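Local atomic coordinates of saframycin Mx1 synthetase B (Legionella pneumophila subsp. pneumophila, PDB entry 3KXW), a protein that belongs to the ANL clan of AMP-binding enzymes, pairing a large N-terminal part with a smaller C-terminal domain. Residues R67-F72 and P138-I143; K458-I463 and A491-E496; P379-K384 and N407-G412. All coordinates share one frame; numbering follows the deposited sequence.

Interaction 1: residues R67-F72 and P138-I143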
loop_
_atom_site.group_PDB
_atom_site.type_symbol
_atom_site.label_atom_id
_atom_site.label_comp_id
_atom_site.label_asym_id
_atom_site.label_seq_id
_atom_site.Cartn_x
_atom_site.Cartn_y
_atom_site.Cartn_z
ATOM N N ARG A 67 -16.222 10.353 13.384
ATOM C CA ARG A 67 -15.237 10.217 12.328
ATOM C C ARG A 67 -14.870 11.599 11.794
ATOM O O ARG A 67 -15.738 12.447 11.593
ATOM C CB ARG A 67 -15.733 9.334 11.174
ATOM C CG ARG A 67 -15.642 7.829 11.443
ATOM C CD ARG A 67 -16.670 7.396 12.504
ATOM N NE ARG A 67 -18.048 7.521 12.033
ATOM C CZ ARG A 67 -19.099 7.689 12.835
ATOM N NH1 ARG A 67 -18.918 7.771 14.156
ATOM N NH2 ARG A 67 -20.325 7.779 12.318
ATOM N N VAL A 68 -13.578 11.795 11.553
ATOM C CA VAL A 68 -13.079 13.011 10.932
ATOM C C VAL A 68 -12.360 12.609 9.662
ATOM O O VAL A 68 -11.412 11.821 9.695
ATOM C CB VAL A 68 -12.128 13.783 11.871
ATOM C CG1 VAL A 68 -11.539 15.028 11.170
ATOM C CG2 VAL A 68 -12.844 14.155 13.180
ATOM N N LEU A 69 -12.855 13.112 8.534
ATOM C CA LEU A 69 -12.279 12.814 7.230
ATOM C C LEU A 69 -10.993 13.614 7.021
ATOM O O LEU A 69 -10.956 14.805 7.304
ATOM C CB LEU A 69 -13.297 13.182 6.141
ATOM C CG LEU A 69 -13.022 12.613 4.759
ATOM C CD1 LEU A 69 -13.101 11.083 4.823
ATOM C CD2 LEU A 69 -14.001 13.198 3.706
ATOM N N LEU A 70 -9.949 12.981 6.504
ATOM C CA LEU A 70 -8.689 13.688 6.309
ATOM C C LEU A 70 -8.341 13.676 4.845
ATOM O O LEU A 70 -7.939 12.652 4.315
ATOM C CB LEU A 70 -7.566 13.027 7.094
ATOM C CG LEU A 70 -7.825 12.900 8.589
ATOM C CD1 LEU A 70 -6.636 12.219 9.284
ATOM C CD2 LEU A 70 -8.061 14.274 9.210
ATOM N N LEU A 71 -8.532 14.818 4.190
ATOM C CA LEU A 71 -8.304 14.897 2.752
ATOM C C LEU A 71 -6.981 15.599 2.540
ATOM O O LEU A 71 -6.909 16.839 2.629
ATOM C CB LEU A 71 -9.472 15.632 2.088
ATOM C CG LEU A 71 -9.675 15.609 0.583
ATOM C CD1 LEU A 71 -11.008 16.275 0.228
ATOM C CD2 LEU A 71 -8.519 16.322 -0.122
ATOM N N PHE A 72 -5.924 14.821 2.287
ATOM C CA PHE A 72 -4.569 15.363 2.165
ATOM C C PHE A 72 -3.744 14.585 1.168
ATOM O O PHE A 72 -3.829 13.345 1.110
ATOM C CB PHE A 72 -3.820 15.291 3.510
ATOM C CG PHE A 72 -4.317 16.255 4.532
ATOM C CD1 PHE A 72 -3.828 17.558 4.568
ATOM C CD2 PHE A 72 -5.278 15.852 5.469
ATOM C CE1 PHE A 72 -4.311 18.471 5.515
ATOM C CE2 PHE A 72 -5.750 16.743 6.433
ATOM C CZ PHE A 72 -5.268 18.064 6.450
ATOM N N PRO A 138 -17.509 26.501 4.473
ATOM C CA PRO A 138 -17.199 25.598 3.363
ATOM C C PRO A 138 -17.616 24.173 3.698
ATOM O O PRO A 138 -17.555 23.777 4.862
ATOM C CB PRO A 138 -15.674 25.666 3.262
ATOM C CG PRO A 138 -15.236 26.721 4.211
ATOM C CD PRO A 138 -16.309 26.921 5.209
ATOM N N LYS A 139 -18.031 23.425 2.678
ATOM C CA LYS A 139 -18.406 22.019 2.824
ATOM C C LYS A 139 -17.855 21.176 1.677
ATOM O O LYS A 139 -17.810 21.625 0.535
ATOM C CB LYS A 139 -19.927 21.879 2.905
ATOM C CG LYS A 139 -20.505 22.494 4.162
ATOM C CD LYS A 139 -22.007 22.371 4.218
ATOM C CE LYS A 139 -22.545 23.098 5.444
ATOM N NZ LYS A 139 -23.644 22.305 6.066
ATOM N N PHE A 140 -17.400 19.966 1.999
ATOM C CA PHE A 140 -17.001 19.007 0.981
ATOM C C PHE A 140 -17.970 17.829 1.027
ATOM O O PHE A 140 -18.108 17.182 2.061
ATOM C CB PHE A 140 -15.559 18.524 1.221
ATOM C CG PHE A 140 -15.169 17.335 0.374
ATOM C CD1 PHE A 140 -15.018 17.471 -0.999
ATOM C CD2 PHE A 140 -14.958 16.088 0.953
ATOM C CE1 PHE A 140 -14.661 16.391 -1.785
ATOM C CE2 PHE A 140 -14.607 14.985 0.167
ATOM C CZ PHE A 140 -14.456 15.138 -1.200
ATOM N N LEU A 141 -18.661 17.571 -0.081
ATOM C CA LEU A 141 -19.711 16.557 -0.086
ATOM C C LEU A 141 -20.558 16.634 1.180
ATOM O O LEU A 141 -20.771 15.629 1.876
ATOM C CB LEU A 141 -19.105 15.160 -0.264
ATOM C CG LEU A 141 -18.142 14.923 -1.432
ATOM C CD1 LEU A 141 -17.641 13.480 -1.382
ATOM C CD2 LEU A 141 -18.803 15.206 -2.809
ATOM N N LYS A 142 -21.024 17.848 1.478
ATOM C CA LYS A 142 -21.914 18.154 2.604
ATOM C C LYS A 142 -21.289 18.077 3.985
ATOM O O LYS A 142 -21.989 18.227 4.976
ATOM C CB LYS A 142 -23.180 17.290 2.595
ATOM C CG LYS A 142 -23.871 17.212 1.258
ATOM C CD LYS A 142 -25.142 16.389 1.371
ATOM C CE LYS A 142 -25.677 16.027 -0.004
ATOM N NZ LYS A 142 -26.953 15.251 0.099
ATOM N N ILE A 143 -19.985 17.832 4.058
ATOM C CA ILE A 143 -19.323 17.758 5.359
ATOM C C ILE A 143 -18.628 19.079 5.645
ATOM O O ILE A 143 -17.864 19.555 4.813
ATOM C CB ILE A 143 -18.231 16.657 5.404
ATOM C CG1 ILE A 143 -18.741 15.339 4.822
ATOM C CG2 ILE A 143 -17.743 16.476 6.842
ATOM C CD1 ILE A 143 -20.018 14.847 5.495
#

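Interaction 2: residues K458-I463 and A491-E496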
loop_
_atom_site.group_PDB
_atom_site.type_symbol
_atom_site.label_atom_id
_atom_site.label_comp_id
_atom_site.label_asym_id
_atom_site.label_seq_id
_atom_site.Cartn_x
_atom_site.Cartn_y
_atom_site.Cartn_z
ATOM N N LYS A 458 -10.579 -16.164 -4.791
ATOM C CA LYS A 458 -11.336 -15.685 -5.937
ATOM C C LYS A 458 -10.435 -15.298 -7.104
ATOM O O LYS A 458 -9.428 -14.616 -6.927
ATOM C CB LYS A 458 -12.196 -14.488 -5.538
ATOM C CG LYS A 458 -13.370 -14.842 -4.652
ATOM C CD LYS A 458 -14.574 -14.024 -5.073
ATOM C CE LYS A 458 -15.462 -13.679 -3.905
ATOM N NZ LYS A 458 -16.217 -12.449 -4.264
ATOM N N ASP A 459 -10.822 -15.750 -8.291
ATOM C CA ASP A 459 -10.122 -15.455 -9.528
ATOM C C ASP A 459 -9.902 -13.943 -9.713
ATOM O O ASP A 459 -10.845 -13.159 -9.675
ATOM C CB ASP A 459 -10.927 -16.029 -10.693
ATOM C CG ASP A 459 -10.172 -15.989 -11.988
ATOM O OD1 ASP A 459 -9.632 -17.043 -12.389
ATOM O OD2 ASP A 459 -10.099 -14.901 -12.598
ATOM N N LEU A 460 -8.656 -13.543 -9.917
ATOM C CA LEU A 460 -8.324 -12.121 -9.968
ATOM C C LEU A 460 -8.975 -11.412 -11.164
ATOM O O LEU A 460 -9.297 -10.228 -11.104
ATOM C CB LEU A 460 -6.803 -11.934 -9.999
ATOM C CG LEU A 460 -6.349 -10.476 -10.006
ATOM C CD1 LEU A 460 -6.576 -9.859 -8.634
ATOM C CD2 LEU A 460 -4.888 -10.342 -10.381
ATOM N N ILE A 461 -9.155 -12.135 -12.260
ATOM C CA ILE A 461 -9.859 -11.573 -13.409
ATOM C C ILE A 461 -11.303 -11.222 -13.031
ATOM O O ILE A 461 -11.829 -10.183 -13.430
ATOM C CB ILE A 461 -9.787 -12.541 -14.607
ATOM C CG1 ILE A 461 -8.372 -12.457 -15.200
ATOM C CG2 ILE A 461 -10.821 -12.202 -15.659
ATOM C CD1 ILE A 461 -7.981 -13.628 -16.046
ATOM N N ILE A 462 -11.920 -12.090 -12.240
ATOM C CA ILE A 462 -13.281 -11.853 -11.770
ATOM C C ILE A 462 -13.317 -10.635 -10.858
ATOM O O ILE A 462 -14.215 -9.803 -10.944
ATOM C CB ILE A 462 -13.836 -13.088 -11.019
ATOM C CG1 ILE A 462 -13.857 -14.304 -11.953
ATOM C CG2 ILE A 462 -15.228 -12.793 -10.424
ATOM C CD1 ILE A 462 -14.615 -14.061 -13.232
ATOM N N ILE A 463 -12.333 -10.529 -9.977
ATOM C CA ILE A 463 -12.241 -9.380 -9.078
ATOM C C ILE A 463 -12.070 -8.055 -9.815
ATOM O O ILE A 463 -12.750 -7.076 -9.502
ATOM C CB ILE A 463 -11.103 -9.540 -8.062
ATOM C CG1 ILE A 463 -11.421 -10.692 -7.114
ATOM C CG2 ILE A 463 -10.869 -8.238 -7.293
ATOM C CD1 ILE A 463 -12.926 -10.971 -6.960
ATOM N N ALA A 491 -8.061 -2.093 -21.567
ATOM C CA ALA A 491 -7.299 -2.573 -20.416
ATOM C C ALA A 491 -7.899 -3.891 -19.960
ATOM O O ALA A 491 -9.100 -4.052 -19.967
ATOM C CB ALA A 491 -7.358 -1.564 -19.288
ATOM N N PHE A 492 -7.052 -4.821 -19.546
ATOM C CA PHE A 492 -7.532 -6.116 -19.110
ATOM C C PHE A 492 -6.418 -6.827 -18.398
ATOM O O PHE A 492 -5.250 -6.467 -18.542
ATOM C CB PHE A 492 -8.025 -6.952 -20.294
ATOM C CG PHE A 492 -7.061 -7.019 -21.439
ATOM C CD1 PHE A 492 -6.158 -8.068 -21.550
ATOM C CD2 PHE A 492 -7.039 -6.029 -22.400
ATOM C CE1 PHE A 492 -5.258 -8.130 -22.605
ATOM C CE2 PHE A 492 -6.136 -6.086 -23.460
ATOM C CZ PHE A 492 -5.255 -7.142 -23.564
ATOM N N VAL A 493 -6.775 -7.872 -17.664
ATOM C CA VAL A 493 -5.777 -8.673 -16.969
ATOM C C VAL A 493 -5.617 -10.028 -17.619
ATOM O O VAL A 493 -6.604 -10.707 -17.934
ATOM C CB VAL A 493 -6.165 -8.884 -15.496
ATOM C CG1 VAL A 493 -5.111 -9.752 -14.785
ATOM C CG2 VAL A 493 -6.292 -7.554 -14.814
ATOM N N ILE A 494 -4.359 -10.411 -17.813
ATOM C CA ILE A 494 -3.984 -11.679 -18.420
ATOM C C ILE A 494 -3.386 -12.554 -17.344
ATOM O O ILE A 494 -2.582 -12.069 -16.551
ATOM C CB ILE A 494 -2.907 -11.437 -19.495
ATOM C CG1 ILE A 494 -3.509 -10.611 -20.625
ATOM C CG2 ILE A 494 -2.335 -12.738 -20.023
ATOM C CD1 ILE A 494 -4.869 -11.100 -21.027
ATOM N N GLN A 495 -3.777 -13.825 -17.291
ATOM C CA GLN A 495 -3.072 -14.760 -16.410
ATOM C C GLN A 495 -2.045 -15.505 -17.233
ATOM O O GLN A 495 -2.374 -16.082 -18.261
ATOM C CB GLN A 495 -4.005 -15.743 -15.718
ATOM C CG GLN A 495 -3.267 -16.540 -14.648
ATOM C CD GLN A 495 -4.086 -17.679 -14.065
ATOM O OE1 GLN A 495 -5.178 -17.982 -14.536
ATOM N NE2 GLN A 495 -3.553 -18.315 -13.024
ATOM N N GLU A 496 -0.796 -15.476 -16.792
ATOM C CA GLU A 496 0.296 -15.916 -17.638
ATOM C C GLU A 496 1.335 -16.640 -16.795
ATOM O O GLU A 496 2.118 -16.011 -16.084
ATOM C CB GLU A 496 0.896 -14.696 -18.339
ATOM C CG GLU A 496 2.096 -14.963 -19.222
ATOM C CD GLU A 496 2.333 -13.823 -20.175
ATOM O OE1 GLU A 496 1.828 -13.894 -21.313
ATOM O OE2 GLU A 496 2.989 -12.838 -19.776
#

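Interaction 3: residues P379-K384 and N407-G412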
loop_
_atom_site.group_PDB
_atom_site.type_symbol
_atom_site.label_atom_id
_atom_site.label_comp_id
_atom_site.label_asym_id
_atom_site.label_seq_id
_atom_site.Cartn_x
_atom_site.Cartn_y
_atom_site.Cartn_z
ATOM N N PRO A 379 5.348 -16.951 10.750
ATOM C CA PRO A 379 4.182 -16.299 11.365
ATOM C C PRO A 379 4.590 -15.419 12.539
ATOM O O PRO A 379 5.235 -15.902 13.476
ATOM C CB PRO A 379 3.346 -17.476 11.862
ATOM C CG PRO A 379 3.707 -18.623 10.937
ATOM C CD PRO A 379 5.185 -18.415 10.655
ATOM N N ILE A 380 4.231 -14.140 12.487
ATOM C CA ILE A 380 4.443 -13.229 13.599
ATOM C C ILE A 380 3.134 -13.100 14.359
ATOM O O ILE A 380 3.134 -13.130 15.584
ATOM C CB ILE A 380 4.932 -11.869 13.095
ATOM C CG1 ILE A 380 6.314 -12.033 12.455
ATOM C CG2 ILE A 380 4.942 -10.826 14.233
ATOM C CD1 ILE A 380 6.725 -10.886 11.558
ATOM N N GLN A 381 2.021 -12.941 13.631
ATOM C CA GLN A 381 0.709 -13.213 14.187
ATOM C C GLN A 381 0.481 -14.703 14.007
ATOM O O GLN A 381 1.101 -15.309 13.150
ATOM C CB GLN A 381 -0.382 -12.426 13.456
ATOM C CG GLN A 381 -0.146 -10.912 13.502
ATOM C CD GLN A 381 -1.352 -10.106 13.045
ATOM O OE1 GLN A 381 -2.508 -10.427 13.366
ATOM N NE2 GLN A 381 -1.088 -9.061 12.283
ATOM N N GLU A 382 -0.398 -15.302 14.811
ATOM C CA GLU A 382 -0.725 -16.716 14.609
ATOM C C GLU A 382 -1.371 -16.933 13.234
ATOM O O GLU A 382 -2.333 -16.244 12.885
ATOM C CB GLU A 382 -1.643 -17.249 15.713
ATOM C CG GLU A 382 -2.192 -18.668 15.383
ATOM C CD GLU A 382 -3.210 -19.190 16.414
ATOM O OE1 GLU A 382 -3.150 -18.762 17.585
ATOM O OE2 GLU A 382 -4.059 -20.029 16.046
ATOM N N VAL A 383 -0.857 -17.904 12.472
ATOM C CA VAL A 383 -1.352 -18.208 11.126
ATOM C C VAL A 383 -1.760 -19.682 11.044
ATOM O O VAL A 383 -0.980 -20.561 11.406
ATOM C CB VAL A 383 -0.252 -17.968 10.054
ATOM C CG1 VAL A 383 -0.647 -18.613 8.713
ATOM C CG2 VAL A 383 0.019 -16.488 9.885
ATOM N N LYS A 384 -2.989 -19.954 10.625
ATOM C CA LYS A 384 -3.418 -21.313 10.318
ATOM C C LYS A 384 -3.822 -21.447 8.855
ATOM O O LYS A 384 -4.375 -20.521 8.269
ATOM C CB LYS A 384 -4.593 -21.734 11.217
ATOM C CG LYS A 384 -4.160 -22.110 12.612
ATOM C CD LYS A 384 -5.325 -22.691 13.394
ATOM C CE LYS A 384 -4.926 -23.005 14.839
ATOM N NZ LYS A 384 -3.623 -23.689 14.879
ATOM N N ASN A 407 -3.839 -10.073 18.740
ATOM C CA ASN A 407 -4.334 -8.780 19.198
ATOM C C ASN A 407 -4.265 -7.680 18.118
ATOM O O ASN A 407 -4.775 -6.571 18.314
ATOM C CB ASN A 407 -3.574 -8.355 20.447
ATOM C CG ASN A 407 -4.028 -9.112 21.696
ATOM O OD1 ASN A 407 -3.287 -9.218 22.665
ATOM N ND2 ASN A 407 -5.240 -9.643 21.664
ATOM N N SER A 408 -3.622 -7.978 16.989
ATOM C CA SER A 408 -3.584 -7.039 15.854
ATOM C C SER A 408 -4.780 -7.203 14.922
ATOM O O SER A 408 -4.981 -6.397 14.014
ATOM C CB SER A 408 -2.271 -7.209 15.033
ATOM O OG SER A 408 -1.137 -6.725 15.759
ATOM N N VAL A 409 -5.565 -8.253 15.118
ATOM C CA VAL A 409 -6.720 -8.458 14.257
ATOM C C VAL A 409 -7.790 -7.425 14.565
ATOM O O VAL A 409 -8.215 -7.268 15.708
ATOM C CB VAL A 409 -7.306 -9.875 14.381
ATOM C CG1 VAL A 409 -8.681 -9.923 13.733
ATOM C CG2 VAL A 409 -6.332 -10.896 13.749
ATOM N N ALA A 410 -8.201 -6.722 13.528
ATOM C CA ALA A 410 -9.099 -5.583 13.651
ATOM C C ALA A 410 -10.518 -5.989 14.065
ATOM O O ALA A 410 -10.882 -7.169 14.090
ATOM C CB ALA A 410 -9.122 -4.797 12.348
ATOM N N LYS A 411 -11.317 -4.972 14.362
ATOM C CA LYS A 411 -12.632 -5.133 14.946
ATOM C C LYS A 411 -13.770 -5.402 13.932
ATOM O O LYS A 411 -14.860 -5.835 14.301
ATOM C CB LYS A 411 -12.938 -3.871 15.783
ATOM C CG LYS A 411 -14.358 -3.795 16.360
ATOM C CD LYS A 411 -14.715 -5.028 17.157
ATOM C CE LYS A 411 -15.970 -4.786 17.993
ATOM N NZ LYS A 411 -16.278 -5.979 18.853
ATOM N N GLY A 412 -13.533 -5.144 12.660
ATOM C CA GLY A 412 -14.568 -5.355 11.665
ATOM C C GLY A 412 -14.467 -4.295 10.586
ATOM O O GLY A 412 -13.501 -3.554 10.531
#

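Interaction 1: residues R67-F72 and P138-I143
Phe140 reaches from a tight β-hairpin toward Leu69 and Leu71 of strand 67-71, in a mixed sheet of the AMP-binding region where strands 118-121 and 143-147 lie between strand 67-71 and the hairpin's edge strand 139-140. With two strands intervening, the backbones stay well apart (Leu71 CA to Phe140 CA is 9.8 Å), and no hydrogen bond joins the segments.

The contact is apolar throughout. Leu71 sets CD1 over one face of the Phe140 ring in a CH-pi contact, 3.9 Å from the centroid and only 12° off the normal. Its side chain is fully extended, CG anti to the backbone N and CD1 reaching out to the ring. Leu69 comes in at the ring edge instead, CD2 lying 4.0 Å from Phe140 CE2. Over the opposite face sits Leu141, so the ring is held between two leucines, one from each segment. Met121 of strand 118-121 touches both Leu71 and Phe140, and Val111 of helix 101-114 packs on Leu69, Leu141 and Ile143, so helix, sheet and hairpin meet in one apolar cluster.

The hairpin itself is closed by backbone bonds. Residues Phe140 to Ile143 form a type I' turn, with Leu141 and Lys142 at its corners. Phe140 N bonds to Ile143 O at 2.9 Å, and Ile143 N to Phe140 O at 2.8 Å.

Interaction 2: residues K458-I463 and A491-E496
At the start of helix 460-466, in the C-terminal domain, Leu460 and Ile461 pack against Val493 of strand 486-496, an outermost strand of a four-stranded mixed sheet. Ile461 does most of the touching. Its CG1 is anti to the carbonyl carbon (chi1 -75°), and the branch runs on extended, so that CG1 and CD1 both lie 3.7 Å from Val493 O. The same CG1 is 4.2 Å from Val493 CB. Leu460 adds a looser apolar touch, CD2 to Val493 CG1 at 4.4 Å, while Ile461 CD1 passes near the backbone of Gln495.

Val493 O is also hydrogen-bonded to Arg562 of helix 554-567, so this carbonyl has a polar partner as well as the isoleucine against it. Tyr500 of the neighbouring strand 499-508 touches both Leu460 and Gln495. The bound 5'-O-[(S)-(dodecanoyloxy)(hydroxy)phosphoryl]adenosine is about 8 Å from the side chain of Leu460.

Asp459 caps the N-terminus of the helix from the N-cap position. A single carboxylate oxygen serves two backbone amides, both weakly: Asp459 OD2 accepts from Ile461 N at 2.9 Å with a bent angle of 124°, and from Ile462 N at 3.4 Å.

Interaction 3: residues P379-K384 and N407-G412
The carboxamide of Gln381 presents one face to Ser408 and its oxygen end to Val409. Ser408 CB stands above that face almost equally far from its atoms, 3.5 Å from Gln381 NE2 and 3.6 Å from both CD and OE1, which is van der Waals packing of a methylene on a flat amide. Beyond the oxygen, Val409 CG2 lies 3.9 Å from Gln381 OE1. The glutamine gets there with CG beside its own backbone N (chi1 -58°) and an extended chain beyond.

Gln381 lies just before strand 382-386, and Ser408 and Val409 follow strand 400-405, its antiparallel partner, so the contact lies just beyond one end of the antiparallel pair. No hydrogen bond crosses between the segments directly. Ser406 supplies the bridge: its OG bonds both Gln381 OE1 and Ser408 N. Gln381 NE2 bonds to the carbonyl oxygens of Ala332 and Leu335, while Ser408 OG is hydrogen-bonded to Asp194 OD2 and Asn195 ND2 of helix 189-202.

With one bond at the oxygen and two at the nitrogen, the buried amide has its polar atoms satisfied and its flip defined. Ser408 meets it through carbon, while its hydroxyl ties the loop to the helix.

Interactions 1 and 3 are buried and lie in the same AMP-binding region, about 12 Å apart at their nearest atoms, yet they hold different sheets. Interaction 2 is partly buried, belongs to the C-terminal domain, and joins a helix start to a strand. Burial alone does not set the chemistry. Interaction 1 is purely apolar, an aromatic ring among leucines. Interaction 3 is a polar amide packed against a serine methylene and a valine methyl, its hydrogen bonds running to residues outside the pair. Interaction 2 lies between, apolar branches against a backbone carbonyl. None of the three has a hydrogen bond directly across its segments, and no two touch.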